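Local structure of hypothetical protein PA2201 (Pseudomonas aeruginosa, 2FEF) at residues Trp269-Leu274 with Pro278-Asp283; Ser228-Phe233 with Ala257-Ala262; Met155-Asp160 with Gly264-Trp269. The protein is of unknown function, but carries a C-terminal region of the PoNe immunity protein family and so may protect the bacterium against a DNase toxin. All blocks are in the same frame, centred on the assembly; numbering follows the deposited sequence.

Interaction 1: residues Trp269-Leu274 with Pro278-Asp283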
ATOM      1  N   TRP B 269     -29.751  32.020  -1.990  1.00 30.44           N
ATOM      2  CA  TRP B 269     -29.537  33.327  -2.575  1.00 31.39           C
ATOM      3  C   TRP B 269     -28.973  33.286  -4.002  1.00 30.62           C
ATOM      4  O   TRP B 269     -28.516  32.240  -4.468  1.00 29.74           O
ATOM      5  CB  TRP B 269     -28.613  34.137  -1.673  1.00 32.82           C
ATOM      6  CG  TRP B 269     -27.267  33.506  -1.421  1.00 33.56           C
ATOM      7  CD1 TRP B 269     -26.548  32.670  -2.250  1.00 34.32           C
ATOM      8  CD2 TRP B 269     -26.466  33.712  -0.277  1.00 35.79           C
ATOM      9  NE1 TRP B 269     -25.351  32.356  -1.682  1.00 33.73           N
ATOM     10  CE2 TRP B 269     -25.275  32.970  -0.460  1.00 36.06           C
ATOM     11  CE3 TRP B 269     -26.646  34.439   0.908  1.00 37.28           C
ATOM     12  CZ2 TRP B 269     -24.271  32.941   0.490  1.00 36.11           C
ATOM     13  CZ3 TRP B 269     -25.653  34.418   1.846  1.00 36.59           C
ATOM     14  CH2 TRP B 269     -24.471  33.668   1.634  1.00 36.72           C
ATOM     15  N   ASP B 270     -29.027  34.438  -4.677  1.00 28.83           N
ATOM     16  CA  ASP B 270     -28.388  34.612  -5.983  1.00 28.60           C
ATOM     17  C   ASP B 270     -26.887  34.707  -5.785  1.00 27.49           C
ATOM     18  O   ASP B 270     -26.388  35.707  -5.272  1.00 26.97           O
ATOM     19  CB  ASP B 270     -28.934  35.875  -6.674  1.00 28.60           C
ATOM     20  CG  ASP B 270     -28.402  36.051  -8.091  1.00 30.88           C
ATOM     21  OD1 ASP B 270     -27.446  35.359  -8.491  1.00 31.72           O
ATOM     22  OD2 ASP B 270     -28.932  36.914  -8.813  1.00 34.76           O
ATOM     23  N   ASP B 271     -26.182  33.636  -6.150  1.00 26.94           N
ATOM     24  CA  ASP B 271     -24.767  33.488  -5.825  1.00 26.83           C
ATOM     25  C   ASP B 271     -23.882  33.954  -6.968  1.00 26.45           C
ATOM     26  O   ASP B 271     -22.710  33.643  -7.001  1.00 25.02           O
ATOM     27  CB  ASP B 271     -24.440  32.038  -5.429  1.00 26.71           C
ATOM     28  CG  ASP B 271     -24.624  31.062  -6.579  1.00 27.16           C
ATOM     29  OD1 ASP B 271     -24.997  31.516  -7.710  1.00 25.37           O
ATOM     30  OD2 ASP B 271     -24.335  29.874  -6.376  1.00 27.34           O
ATOM     31  N   GLY B 272     -24.444  34.729  -7.905  1.00 26.49           N
ATOM     32  CA  GLY B 272     -23.692  35.106  -9.090  1.00 27.30           C
ATOM     33  C   GLY B 272     -22.331  35.741  -8.809  1.00 27.45           C
ATOM     34  O   GLY B 272     -21.337  35.416  -9.466  1.00 27.91           O
ATOM     35  N   VAL B 273     -22.271  36.641  -7.840  1.00 27.52           N
ATOM     36  CA  VAL B 273     -21.007  37.298  -7.493  1.00 28.72           C
ATOM     37  C   VAL B 273     -19.919  36.274  -7.088  1.00 28.99           C
ATOM     38  O   VAL B 273     -18.726  36.452  -7.392  1.00 29.32           O
ATOM     39  CB  VAL B 273     -21.205  38.403  -6.413  1.00 29.50           C
ATOM     40  CG1 VAL B 273     -21.610  37.845  -5.052  1.00 29.07           C
ATOM     41  CG2 VAL B 273     -19.969  39.312  -6.326  1.00 33.11           C
ATOM     42  N   LEU B 274     -20.351  35.171  -6.491  1.00 27.07           N
ATOM     43  CA  LEU B 274     -19.387  34.183  -6.012  1.00 26.89           C
ATOM     44  C   LEU B 274     -18.867  33.240  -7.107  1.00 26.69           C
ATOM     45  O   LEU B 274     -17.810  32.613  -6.958  1.00 25.45           O
ATOM     46  CB  LEU B 274     -19.997  33.388  -4.861  1.00 26.95           C
ATOM     47  CG  LEU B 274     -20.619  34.217  -3.733  1.00 26.32           C
ATOM     48  CD1 LEU B 274     -21.194  33.254  -2.736  1.00 28.02           C
ATOM     49  CD2 LEU B 274     -19.587  35.160  -3.089  1.00 27.39           C
ATOM     50  N   PRO B 278     -12.639  30.909  -8.678  1.00 23.50           N
ATOM     51  CA  PRO B 278     -12.186  29.585  -9.112  1.00 24.38           C
ATOM     52  C   PRO B 278     -12.260  28.527  -8.008  1.00 24.74           C
ATOM     53  O   PRO B 278     -12.045  27.330  -8.279  1.00 24.57           O
ATOM     54  CB  PRO B 278     -10.732  29.819  -9.532  1.00 25.58           C
ATOM     55  CG  PRO B 278     -10.341  31.117  -8.935  1.00 26.28           C
ATOM     56  CD  PRO B 278     -11.566  31.925  -8.742  1.00 24.66           C
ATOM     57  N   HIS B 279     -12.614  28.970  -6.802  1.00 24.29           N
ATOM     58  CA  HIS B 279     -12.721  28.086  -5.628  1.00 24.14           C
ATOM     59  C   HIS B 279     -14.172  27.748  -5.266  1.00 23.92           C
ATOM     60  O   HIS B 279     -14.412  26.946  -4.375  1.00 24.24           O
ATOM     61  CB  HIS B 279     -11.994  28.719  -4.434  1.00 23.79           C
ATOM     62  CG  HIS B 279     -10.559  29.078  -4.729  1.00 23.23           C
ATOM     63  ND1 HIS B 279      -9.509  28.194  -4.555  1.00 22.98           N
ATOM     64  CD2 HIS B 279     -10.017  30.207  -5.240  1.00 24.63           C
ATOM     65  CE1 HIS B 279      -8.383  28.778  -4.928  1.00 23.36           C
ATOM     66  NE2 HIS B 279      -8.662  30.000  -5.332  1.00 21.95           N
ATOM     67  N   TYR B 280     -15.138  28.356  -5.953  1.00 23.62           N
ATOM     68  CA  TYR B 280     -16.553  28.165  -5.653  1.00 24.42           C
ATOM     69  C   TYR B 280     -17.116  27.021  -6.500  1.00 24.35           C
ATOM     70  O   TYR B 280     -16.867  26.930  -7.714  1.00 25.30           O
ATOM     71  CB  TYR B 280     -17.330  29.482  -5.989  1.00 23.77           C
ATOM     72  CG  TYR B 280     -18.781  29.486  -5.556  1.00 23.37           C
ATOM     73  CD1 TYR B 280     -19.128  29.643  -4.212  1.00 23.49           C
ATOM     74  CD2 TYR B 280     -19.816  29.354  -6.498  1.00 23.98           C
ATOM     75  CE1 TYR B 280     -20.454  29.637  -3.810  1.00 23.99           C
ATOM     76  CE2 TYR B 280     -21.149  29.363  -6.109  1.00 24.88           C
ATOM     77  CZ  TYR B 280     -21.466  29.517  -4.754  1.00 22.00           C
ATOM     78  OH  TYR B 280     -22.793  29.517  -4.365  1.00 24.50           O
ATOM     79  N   LEU B 281     -17.955  26.191  -5.909  1.00 24.18           N
ATOM     80  CA  LEU B 281     -18.484  25.028  -6.645  1.00 23.89           C
ATOM     81  C   LEU B 281     -19.893  25.284  -7.167  1.00 24.63           C
ATOM     82  O   LEU B 281     -20.850  24.576  -6.804  1.00 23.58           O
ATOM     83  CB  LEU B 281     -18.451  23.792  -5.712  1.00 23.35           C
ATOM     84  CG  LEU B 281     -17.011  23.348  -5.400  1.00 25.38           C
ATOM     85  CD1 LEU B 281     -16.986  22.520  -4.085  1.00 25.45           C
ATOM     86  CD2 LEU B 281     -16.465  22.554  -6.577  1.00 29.53           C
ATOM     87  N   GLY B 282     -20.012  26.274  -8.055  1.00 24.38           N
ATOM     88  CA  GLY B 282     -21.306  26.641  -8.638  1.00 25.33           C
ATOM     89  C   GLY B 282     -22.064  25.488  -9.267  1.00 24.98           C
ATOM     90  O   GLY B 282     -23.274  25.407  -9.114  1.00 24.61           O
ATOM     91  N   ASP B 283     -21.364  24.577  -9.955  1.00 24.84           N
ATOM     92  CA  ASP B 283     -22.073  23.468 -10.642  1.00 25.66           C
ATOM     93  C   ASP B 283     -22.715  22.514  -9.650  1.00 24.50           C
ATOM     94  O   ASP B 283     -23.721  21.862  -9.948  1.00 22.89           O
ATOM     95  CB  ASP B 283     -21.176  22.705 -11.650  1.00 26.41           C
ATOM     96  CG  ASP B 283     -20.265  21.669 -10.979  1.00 29.17           C
ATOM     97  OD1 ASP B 283     -19.237  22.069 -10.380  1.00 33.18           O
ATOM     98  OD2 ASP B 283     -20.574  20.452 -11.070  1.00 30.44           O
TER
HETATM   99  O   HOH W   1     -22.903  30.650  -1.740  1.00 44.52           O
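The chain doubles back on itself here, bringing the CA of Leu274 to 6.7 Å from the CA of Tyr280 and setting Asp271 more loosely against Gly282. A short loop links a brief, weakly bonded helical turn to helix 282-292 in the helical C-terminal region: the turn around Gly272-Leu274 is preceded by an Asx turn, Asp270 OD1 accepting from Gly272 N, and Leu281 occupies the N-cap position of the helix that follows. Tyr280 reaches back from the loop to the helical turn. With CG anti to the backbone N (chi1 -172°), its ring lies against Leu274, with the hydroxyl end at Asp271. Leu274 CB stands 3.9 Å from the centroid of the Tyr280 ring, almost over its centre, as a CH-pi contact, while Leu274 CD1 meets Tyr280 CE1 at 3.8 Å. At the far end the phenol donates to the carboxylate: Tyr280 OH lies 2.6 Å from Asp271 OD2, which it meets on the anti side, with ring and carboxylate planes 80° apart. The other oxygen, Asp271 OD1, forms a salt bridge with Arg275, so both ends of the carboxylate are held. Val260 and Ser261 of helix 258-267 also touch the tyrosine. Its hydroxyl is gripped twice among these partners, since besides donating to Asp271 it accepts from a water at 2.9 Å from Tyr280 OH, and that water in turn accepts from Trp269 NE1.

Interaction 2: residues Ser228-Phe233 with Ala257-Ala262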
ATOM      1  N   SER B 228      -9.978  36.706  -0.103  1.00 30.63           N
ATOM      2  CA  SER B 228      -8.875  36.760   0.834  1.00 30.17           C
ATOM      3  C   SER B 228      -8.467  35.384   1.359  1.00 29.70           C
ATOM      4  O   SER B 228      -7.268  35.109   1.478  1.00 30.53           O
ATOM      5  CB  SER B 228      -9.193  37.719   1.981  1.00 30.07           C
ATOM      6  OG  SER B 228     -10.015  37.108   2.958  1.00 33.07           O
ATOM      7  N   GLN B 229      -9.435  34.507   1.644  1.00 26.31           N
ATOM      8  CA  GLN B 229      -9.070  33.242   2.271  1.00 25.80           C
ATOM      9  C   GLN B 229      -8.795  32.106   1.287  1.00 24.67           C
ATOM     10  O   GLN B 229      -8.258  31.067   1.672  1.00 23.91           O
ATOM     11  CB  GLN B 229     -10.088  32.831   3.368  1.00 25.42           C
ATOM     12  CG  GLN B 229     -10.268  33.862   4.519  1.00 26.20           C
ATOM     13  CD  GLN B 229      -8.953  34.298   5.119  1.00 29.26           C
ATOM     14  OE1 GLN B 229      -8.122  33.461   5.518  1.00 32.00           O
ATOM     15  NE2 GLN B 229      -8.733  35.609   5.158  1.00 30.10           N
ATOM     16  N   TYR B 230      -9.142  32.315   0.010  1.00 24.24           N
ATOM     17  CA  TYR B 230      -8.917  31.278  -0.987  1.00 24.19           C
ATOM     18  C   TYR B 230      -8.000  31.824  -2.055  1.00 24.98           C
ATOM     19  O   TYR B 230      -6.868  31.400  -2.135  1.00 24.54           O
ATOM     20  CB  TYR B 230     -10.231  30.747  -1.577  1.00 24.66           C
ATOM     21  CG  TYR B 230     -10.896  29.809  -0.630  1.00 23.19           C
ATOM     22  CD1 TYR B 230     -11.698  30.286   0.412  1.00 25.16           C
ATOM     23  CD2 TYR B 230     -10.639  28.434  -0.702  1.00 25.32           C
ATOM     24  CE1 TYR B 230     -12.264  29.397   1.351  1.00 23.26           C
ATOM     25  CE2 TYR B 230     -11.213  27.542   0.212  1.00 25.23           C
ATOM     26  CZ  TYR B 230     -12.006  28.028   1.233  1.00 25.09           C
ATOM     27  OH  TYR B 230     -12.559  27.132   2.103  1.00 24.94           O
ATOM     28  N   ARG B 231      -8.468  32.810  -2.833  1.00 24.74           N
ATOM     29  CA  ARG B 231      -7.692  33.253  -3.971  1.00 26.75           C
ATOM     30  C   ARG B 231      -6.328  33.814  -3.560  1.00 26.05           C
ATOM     31  O   ARG B 231      -5.323  33.401  -4.129  1.00 25.66           O
ATOM     32  CB  ARG B 231      -8.472  34.230  -4.874  1.00 26.79           C
ATOM     33  CG  ARG B 231      -7.700  34.554  -6.168  1.00 32.93           C
ATOM     34  CD  ARG B 231      -8.505  35.376  -7.135  1.00 42.64           C
ATOM     35  NE  ARG B 231      -7.635  36.287  -7.892  1.00 50.00           N
ATOM     36  CZ  ARG B 231      -8.000  37.476  -8.379  1.00 51.79           C
ATOM     37  NH1 ARG B 231      -9.245  37.937  -8.221  1.00 54.08           N
ATOM     38  NH2 ARG B 231      -7.105  38.210  -9.027  1.00 52.44           N
ATOM     39  N   GLU B 232      -6.305  34.724  -2.583  1.00 25.96           N
ATOM     40  CA  GLU B 232      -5.049  35.332  -2.123  1.00 26.78           C
ATOM     41  C   GLU B 232      -4.149  34.369  -1.349  1.00 26.17           C
ATOM     42  O   GLU B 232      -2.908  34.510  -1.343  1.00 27.07           O
ATOM     43  CB  GLU B 232      -5.337  36.603  -1.311  1.00 27.09           C
ATOM     44  CG  GLU B 232      -5.820  37.734  -2.223  1.00 28.31           C
ATOM     45  CD  GLU B 232      -6.338  38.971  -1.480  1.00 30.02           C
ATOM     46  OE1 GLU B 232      -6.315  39.028  -0.230  1.00 35.11           O
ATOM     47  OE2 GLU B 232      -6.764  39.917  -2.177  1.00 35.82           O
ATOM     48  N   PHE B 233      -4.764  33.398  -0.696  1.00 23.91           N
ATOM     49  CA  PHE B 233      -4.007  32.377   0.016  1.00 24.34           C
ATOM     50  C   PHE B 233      -3.273  31.476  -0.993  1.00 24.53           C
ATOM     51  O   PHE B 233      -2.070  31.258  -0.879  1.00 24.25           O
ATOM     52  CB  PHE B 233      -4.937  31.521   0.886  1.00 22.98           C
ATOM     53  CG  PHE B 233      -4.216  30.385   1.570  1.00 24.88           C
ATOM     54  CD1 PHE B 233      -3.276  30.657   2.555  1.00 23.29           C
ATOM     55  CD2 PHE B 233      -4.428  29.071   1.188  1.00 23.34           C
ATOM     56  CE1 PHE B 233      -2.573  29.623   3.175  1.00 20.75           C
ATOM     57  CE2 PHE B 233      -3.727  28.025   1.798  1.00 23.65           C
ATOM     58  CZ  PHE B 233      -2.811  28.303   2.807  1.00 25.40           C
ATOM     59  N   ALA B 257     -13.723  26.098  -1.697  1.00 23.92           N
ATOM     60  CA  ALA B 257     -14.553  26.776  -0.715  1.00 24.10           C
ATOM     61  C   ALA B 257     -15.868  26.039  -0.559  1.00 25.18           C
ATOM     62  O   ALA B 257     -16.921  26.537  -0.950  1.00 24.56           O
ATOM     63  CB  ALA B 257     -14.822  28.250  -1.162  1.00 22.82           C
HETATM   64  N   MSE B 258     -15.803  24.867   0.064  1.00 26.51           N
HETATM   65  CA  MSE B 258     -16.959  23.974   0.263  1.00 28.94           C
HETATM   66  C   MSE B 258     -17.961  24.595   1.190  1.00 26.60           C
HETATM   67  O   MSE B 258     -19.160  24.380   1.034  1.00 26.41           O
HETATM   68  CB  MSE B 258     -16.455  22.715   0.993  1.00 28.85           C
HETATM   69  CG  MSE B 258     -15.634  21.922   0.111  1.00 31.93           C
HETATM   70 SE   MSE B 258     -15.122  20.302   1.108  1.00 39.62          SE
HETATM   71  CE  MSE B 258     -14.182  19.582  -0.407  1.00 31.88           C
ATOM     72  N   GLU B 259     -17.464  25.353   2.173  1.00 25.55           N
ATOM     73  CA  GLU B 259     -18.343  26.010   3.128  1.00 24.95           C
ATOM     74  C   GLU B 259     -19.220  27.091   2.451  1.00 25.48           C
ATOM     75  O   GLU B 259     -20.433  27.103   2.640  1.00 25.01           O
ATOM     76  CB  GLU B 259     -17.585  26.551   4.351  1.00 25.13           C
ATOM     77  CG  GLU B 259     -16.739  27.854   4.250  1.00 24.90           C
ATOM     78  CD  GLU B 259     -15.529  27.771   3.352  1.00 27.11           C
ATOM     79  OE1 GLU B 259     -15.704  27.456   2.151  1.00 31.82           O
ATOM     80  OE2 GLU B 259     -14.410  28.126   3.782  1.00 27.66           O
ATOM     81  N   VAL B 260     -18.595  27.963   1.677  1.00 24.94           N
ATOM     82  CA  VAL B 260     -19.329  29.035   0.949  1.00 24.56           C
ATOM     83  C   VAL B 260     -20.330  28.414  -0.042  1.00 25.25           C
ATOM     84  O   VAL B 260     -21.492  28.847  -0.142  1.00 24.86           O
ATOM     85  CB  VAL B 260     -18.365  29.999   0.213  1.00 25.18           C
ATOM     86  CG1 VAL B 260     -19.133  31.155  -0.493  1.00 23.33           C
ATOM     87  CG2 VAL B 260     -17.347  30.575   1.174  1.00 24.11           C
ATOM     88  N   SER B 261     -19.874  27.414  -0.788  1.00 24.18           N
ATOM     89  CA  SER B 261     -20.761  26.750  -1.754  1.00 24.70           C
ATOM     90  C   SER B 261     -21.959  26.100  -1.045  1.00 24.62           C
ATOM     91  O   SER B 261     -23.101  26.277  -1.493  1.00 25.07           O
ATOM     92  CB  SER B 261     -19.985  25.738  -2.612  1.00 24.24           C
ATOM     93  OG  SER B 261     -18.762  26.342  -3.082  1.00 24.75           O
ATOM     94  N   ALA B 262     -21.715  25.397   0.076  1.00 24.41           N
ATOM     95  CA  ALA B 262     -22.823  24.761   0.815  1.00 23.40           C
ATOM     96  C   ALA B 262     -23.760  25.815   1.403  1.00 23.37           C
ATOM     97  O   ALA B 262     -24.982  25.651   1.408  1.00 22.22           O
ATOM     98  CB  ALA B 262     -22.281  23.812   1.889  1.00 23.57           C
TER
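Ala257, against which the Tyr230 ring lies, opens helix 258-267 from its N-cap position, so this contact joins the start of one helix to the flank of another, helix 223-234, in the helical C-terminal region. The methyl sits over the ring rather than beside it: Ala257 CB is 3.7 Å from the centroid of the Tyr230 ring and 13° off its normal, a CH-pi contact. The backbone presses in as well, with Ala257 CA 3.4 Å from Tyr230 CZ. Ala257 O accepts two bonds from Ser261, one from its N and one from its OG, which fastens the first helical turn. Met258, a selenomethionine, packs its side chain on helix 146-158 instead. Glu259 then turns back to meet the tyrosine. Its CG lies between the backbone N and the carbonyl carbon (chi1 76°) and the chain bends again at chi2, which brings the carboxylate round to the phenol. Tyr230 OH donates to Glu259 OE2 at 2.7 Å, on the syn side, and the ring and carboxylate planes stand 79° apart. Glu259 OE2 is shared with the hydroxyl of Tyr225, its strongest polar partner, while Tyr230 OH is also bonded to Trp253 NE1 and the Tyr230 ring makes a cation-pi contact with Arg246. Val260 packs its side chain on Tyr225 and Leu226, further back on helix 223-234, and Ser261 OG, which donates to Ala257 O, accepts from Leu281 N. The nearby helix start would probably favour a negative carboxylate on Glu259, whose other oxygen, OE1, accepts from Val260 N at 3.0 Å.

Interaction 3: residues Met155-Asp160 with Gly264-Trp269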
HETATM    1  N   MSE B 155     -20.288  18.567   1.926  1.00 24.51           N
HETATM    2  CA  MSE B 155     -20.513  17.761   0.723  1.00 24.77           C
HETATM    3  C   MSE B 155     -21.841  17.072   0.863  1.00 24.64           C
HETATM    4  O   MSE B 155     -22.490  16.807  -0.117  1.00 25.60           O
HETATM    5  CB  MSE B 155     -19.374  16.773   0.398  1.00 25.00           C
HETATM    6  CG  MSE B 155     -17.962  17.402   0.080  1.00 26.08           C
HETATM    7 SE   MSE B 155     -18.167  18.882  -1.268  1.00 40.21          SE
HETATM    8  CE  MSE B 155     -18.209  20.437  -0.167  1.00 42.68           C
ATOM      9  N   GLY B 156     -22.264  16.812   2.095  1.00 25.38           N
ATOM     10  CA  GLY B 156     -23.658  16.342   2.341  1.00 24.56           C
ATOM     11  C   GLY B 156     -24.699  17.304   1.748  1.00 23.97           C
ATOM     12  O   GLY B 156     -25.676  16.888   1.125  1.00 23.92           O
ATOM     13  N   VAL B 157     -24.535  18.577   2.035  1.00 23.23           N
ATOM     14  CA  VAL B 157     -25.391  19.637   1.500  1.00 23.35           C
ATOM     15  C   VAL B 157     -25.265  19.763  -0.040  1.00 24.16           C
ATOM     16  O   VAL B 157     -26.265  19.823  -0.776  1.00 23.99           O
ATOM     17  CB  VAL B 157     -25.034  20.998   2.173  1.00 24.72           C
ATOM     18  CG1 VAL B 157     -25.825  22.147   1.504  1.00 22.88           C
ATOM     19  CG2 VAL B 157     -25.331  20.993   3.688  1.00 22.54           C
ATOM     20  N   LEU B 158     -24.037  19.797  -0.529  1.00 24.04           N
ATOM     21  CA  LEU B 158     -23.770  20.045  -1.960  1.00 24.44           C
ATOM     22  C   LEU B 158     -24.178  18.855  -2.834  1.00 24.51           C
ATOM     23  O   LEU B 158     -24.407  19.000  -4.036  1.00 24.26           O
ATOM     24  CB  LEU B 158     -22.276  20.384  -2.159  1.00 24.40           C
ATOM     25  CG  LEU B 158     -21.904  21.829  -1.766  1.00 24.60           C
ATOM     26  CD1 LEU B 158     -20.442  21.983  -1.678  1.00 27.60           C
ATOM     27  CD2 LEU B 158     -22.514  22.870  -2.812  1.00 24.91           C
ATOM     28  N   LEU B 159     -24.257  17.671  -2.223  1.00 24.34           N
ATOM     29  CA  LEU B 159     -24.647  16.487  -2.977  1.00 24.69           C
ATOM     30  C   LEU B 159     -26.039  15.967  -2.658  1.00 24.86           C
ATOM     31  O   LEU B 159     -26.380  14.848  -3.039  1.00 27.09           O
ATOM     32  CB  LEU B 159     -23.562  15.378  -2.860  1.00 24.22           C
ATOM     33  CG  LEU B 159     -22.165  15.812  -3.331  1.00 23.65           C
ATOM     34  CD1 LEU B 159     -21.045  14.763  -2.950  1.00 23.46           C
ATOM     35  CD2 LEU B 159     -22.155  16.182  -4.862  1.00 24.04           C
ATOM     36  N   ASP B 160     -26.850  16.786  -2.001  1.00 25.36           N
ATOM     37  CA  ASP B 160     -28.252  16.473  -1.688  1.00 26.33           C
ATOM     38  C   ASP B 160     -28.364  15.136  -0.952  1.00 27.14           C
ATOM     39  O   ASP B 160     -29.221  14.272  -1.268  1.00 27.99           O
ATOM     40  CB  ASP B 160     -29.176  16.558  -2.939  1.00 26.90           C
ATOM     41  CG  ASP B 160     -30.671  16.328  -2.602  1.00 31.23           C
ATOM     42  OD1 ASP B 160     -31.177  16.893  -1.598  1.00 30.89           O
ATOM     43  OD2 ASP B 160     -31.346  15.585  -3.349  1.00 34.69           O
ATOM     44  N   GLY B 264     -24.552  28.578   0.032  1.00 26.38           N
ATOM     45  CA  GLY B 264     -25.407  28.964  -1.091  1.00 26.46           C
ATOM     46  C   GLY B 264     -26.630  28.057  -1.278  1.00 26.74           C
ATOM     47  O   GLY B 264     -27.734  28.528  -1.565  1.00 27.14           O
ATOM     48  N   VAL B 265     -26.436  26.757  -1.128  1.00 26.76           N
ATOM     49  CA  VAL B 265     -27.558  25.822  -1.200  1.00 26.82           C
ATOM     50  C   VAL B 265     -28.517  26.068  -0.032  1.00 27.02           C
ATOM     51  O   VAL B 265     -29.737  26.124  -0.217  1.00 26.84           O
ATOM     52  CB  VAL B 265     -27.060  24.355  -1.196  1.00 26.93           C
ATOM     53  CG1 VAL B 265     -28.260  23.363  -1.161  1.00 27.02           C
ATOM     54  CG2 VAL B 265     -26.166  24.085  -2.446  1.00 27.35           C
ATOM     55  N   LEU B 266     -27.950  26.202   1.167  1.00 26.38           N
ATOM     56  CA  LEU B 266     -28.733  26.382   2.398  1.00 26.91           C
ATOM     57  C   LEU B 266     -29.539  27.682   2.435  1.00 27.42           C
ATOM     58  O   LEU B 266     -30.693  27.698   2.905  1.00 26.81           O
ATOM     59  CB  LEU B 266     -27.804  26.297   3.601  1.00 25.90           C
ATOM     60  CG  LEU B 266     -27.158  24.923   3.822  1.00 27.48           C
ATOM     61  CD1 LEU B 266     -26.111  25.012   4.945  1.00 26.11           C
ATOM     62  CD2 LEU B 266     -28.204  23.827   4.082  1.00 27.77           C
ATOM     63  N   TYR B 267     -28.938  28.770   1.944  1.00 27.93           N
ATOM     64  CA  TYR B 267     -29.589  30.092   1.952  1.00 29.06           C
ATOM     65  C   TYR B 267     -30.390  30.425   0.707  1.00 28.75           C
ATOM     66  O   TYR B 267     -31.278  31.263   0.773  1.00 27.47           O
ATOM     67  CB  TYR B 267     -28.583  31.212   2.192  1.00 30.55           C
ATOM     68  CG  TYR B 267     -28.216  31.405   3.632  1.00 34.25           C
ATOM     69  CD1 TYR B 267     -27.314  30.565   4.253  1.00 35.74           C
ATOM     70  CD2 TYR B 267     -28.778  32.431   4.381  1.00 38.12           C
ATOM     71  CE1 TYR B 267     -26.967  30.738   5.580  1.00 38.18           C
ATOM     72  CE2 TYR B 267     -28.440  32.615   5.723  1.00 39.07           C
ATOM     73  CZ  TYR B 267     -27.523  31.773   6.307  1.00 38.62           C
ATOM     74  OH  TYR B 267     -27.175  31.941   7.635  1.00 39.62           O
ATOM     75  N   GLY B 268     -30.097  29.784  -0.416  1.00 28.60           N
ATOM     76  CA  GLY B 268     -30.943  29.955  -1.614  1.00 29.79           C
ATOM     77  C   GLY B 268     -30.765  31.260  -2.370  1.00 30.42           C
ATOM     78  O   GLY B 268     -31.517  31.563  -3.302  1.00 30.01           O
ATOM     79  N   TRP B 269     -29.751  32.020  -1.990  1.00 30.44           N
ATOM     80  CA  TRP B 269     -29.537  33.327  -2.575  1.00 31.39           C
ATOM     81  C   TRP B 269     -28.973  33.286  -4.002  1.00 30.62           C
ATOM     82  O   TRP B 269     -28.516  32.240  -4.468  1.00 29.74           O
ATOM     83  CB  TRP B 269     -28.613  34.137  -1.673  1.00 32.82           C
ATOM     84  CG  TRP B 269     -27.267  33.506  -1.421  1.00 33.56           C
ATOM     85  CD1 TRP B 269     -26.548  32.670  -2.250  1.00 34.32           C
ATOM     86  CD2 TRP B 269     -26.466  33.712  -0.277  1.00 35.79           C
ATOM     87  NE1 TRP B 269     -25.351  32.356  -1.682  1.00 33.73           N
ATOM     88  CE2 TRP B 269     -25.275  32.970  -0.460  1.00 36.06           C
ATOM     89  CE3 TRP B 269     -26.646  34.439   0.908  1.00 37.28           C
ATOM     90  CZ2 TRP B 269     -24.271  32.941   0.490  1.00 36.11           C
ATOM     91  CZ3 TRP B 269     -25.653  34.418   1.846  1.00 36.59           C
ATOM     92  CH2 TRP B 269     -24.471  33.668   1.634  1.00 36.72           C
TER
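Val157 pushes a single methyl, CG1, into the shallow hollow between Val265 and Leu266, and this bump carries most of the contact. CG1 of Val157 rests 3.7 Å from Val265 CB, and the same Val157 CG1 lies 3.9 Å from Leu266 CG, so one branch touches two consecutive residues of the facing helix. The second branch fills in beside it, Val157 CG2 coming to 4.1 Å from Leu266 CD2. The two valines run antiparallel alongside one another, while Leu266 lies roughly perpendicular to Val157. Val265 points its own branches two ways: CG1, anti to the backbone N (chi1 176°), lies alongside the methyl of Val157, and Val265 CG2 swings to Leu158, whose CD2 it meets at 3.9 Å. The last turns of helices 146-158 and 258-267 are thereby pinned side by side. Each then breaks off. Asp160, with positive phi and a salt bridge to Arg291, is the C-prime residue of a Schellman motif, and Gly268 leaves helical geometry with positive phi of its own. Helix 282-292 closes over the same seam, Leu284 and Val285 touching Leu158 and Ala288 touching Val265. No hydrogen bond crosses between the two segments, so aliphatic fit alone joins them directly along a seam that is only partly buried; such contacts have little directional preference, and any specificity probably comes from how the branched side chains fit.

How the interactions relate
Interactions 2 and 3 share helix 258-267: interaction 2 uses its first turn and interaction 3 its last, with centres about 15 Å apart. Interaction 1 lies just after this helix in the chain and packs against it, starting at Trp269, which it shares with interaction 3; its centre lies about 10 Å from that of interaction 2 and about 11 Å from that of interaction 3. Along the chain, interaction 2 is nested within the loop that interaction 3 closes. The contacts also touch directly: His279 O probably bonds to Ala257 N, while Leu281 CD1 packs on Leu158 CD1. Helix 146-158, helix 223-234 and the loop leading into helix 282-292 thus all meet helix 258-267 of the PoNi-like region.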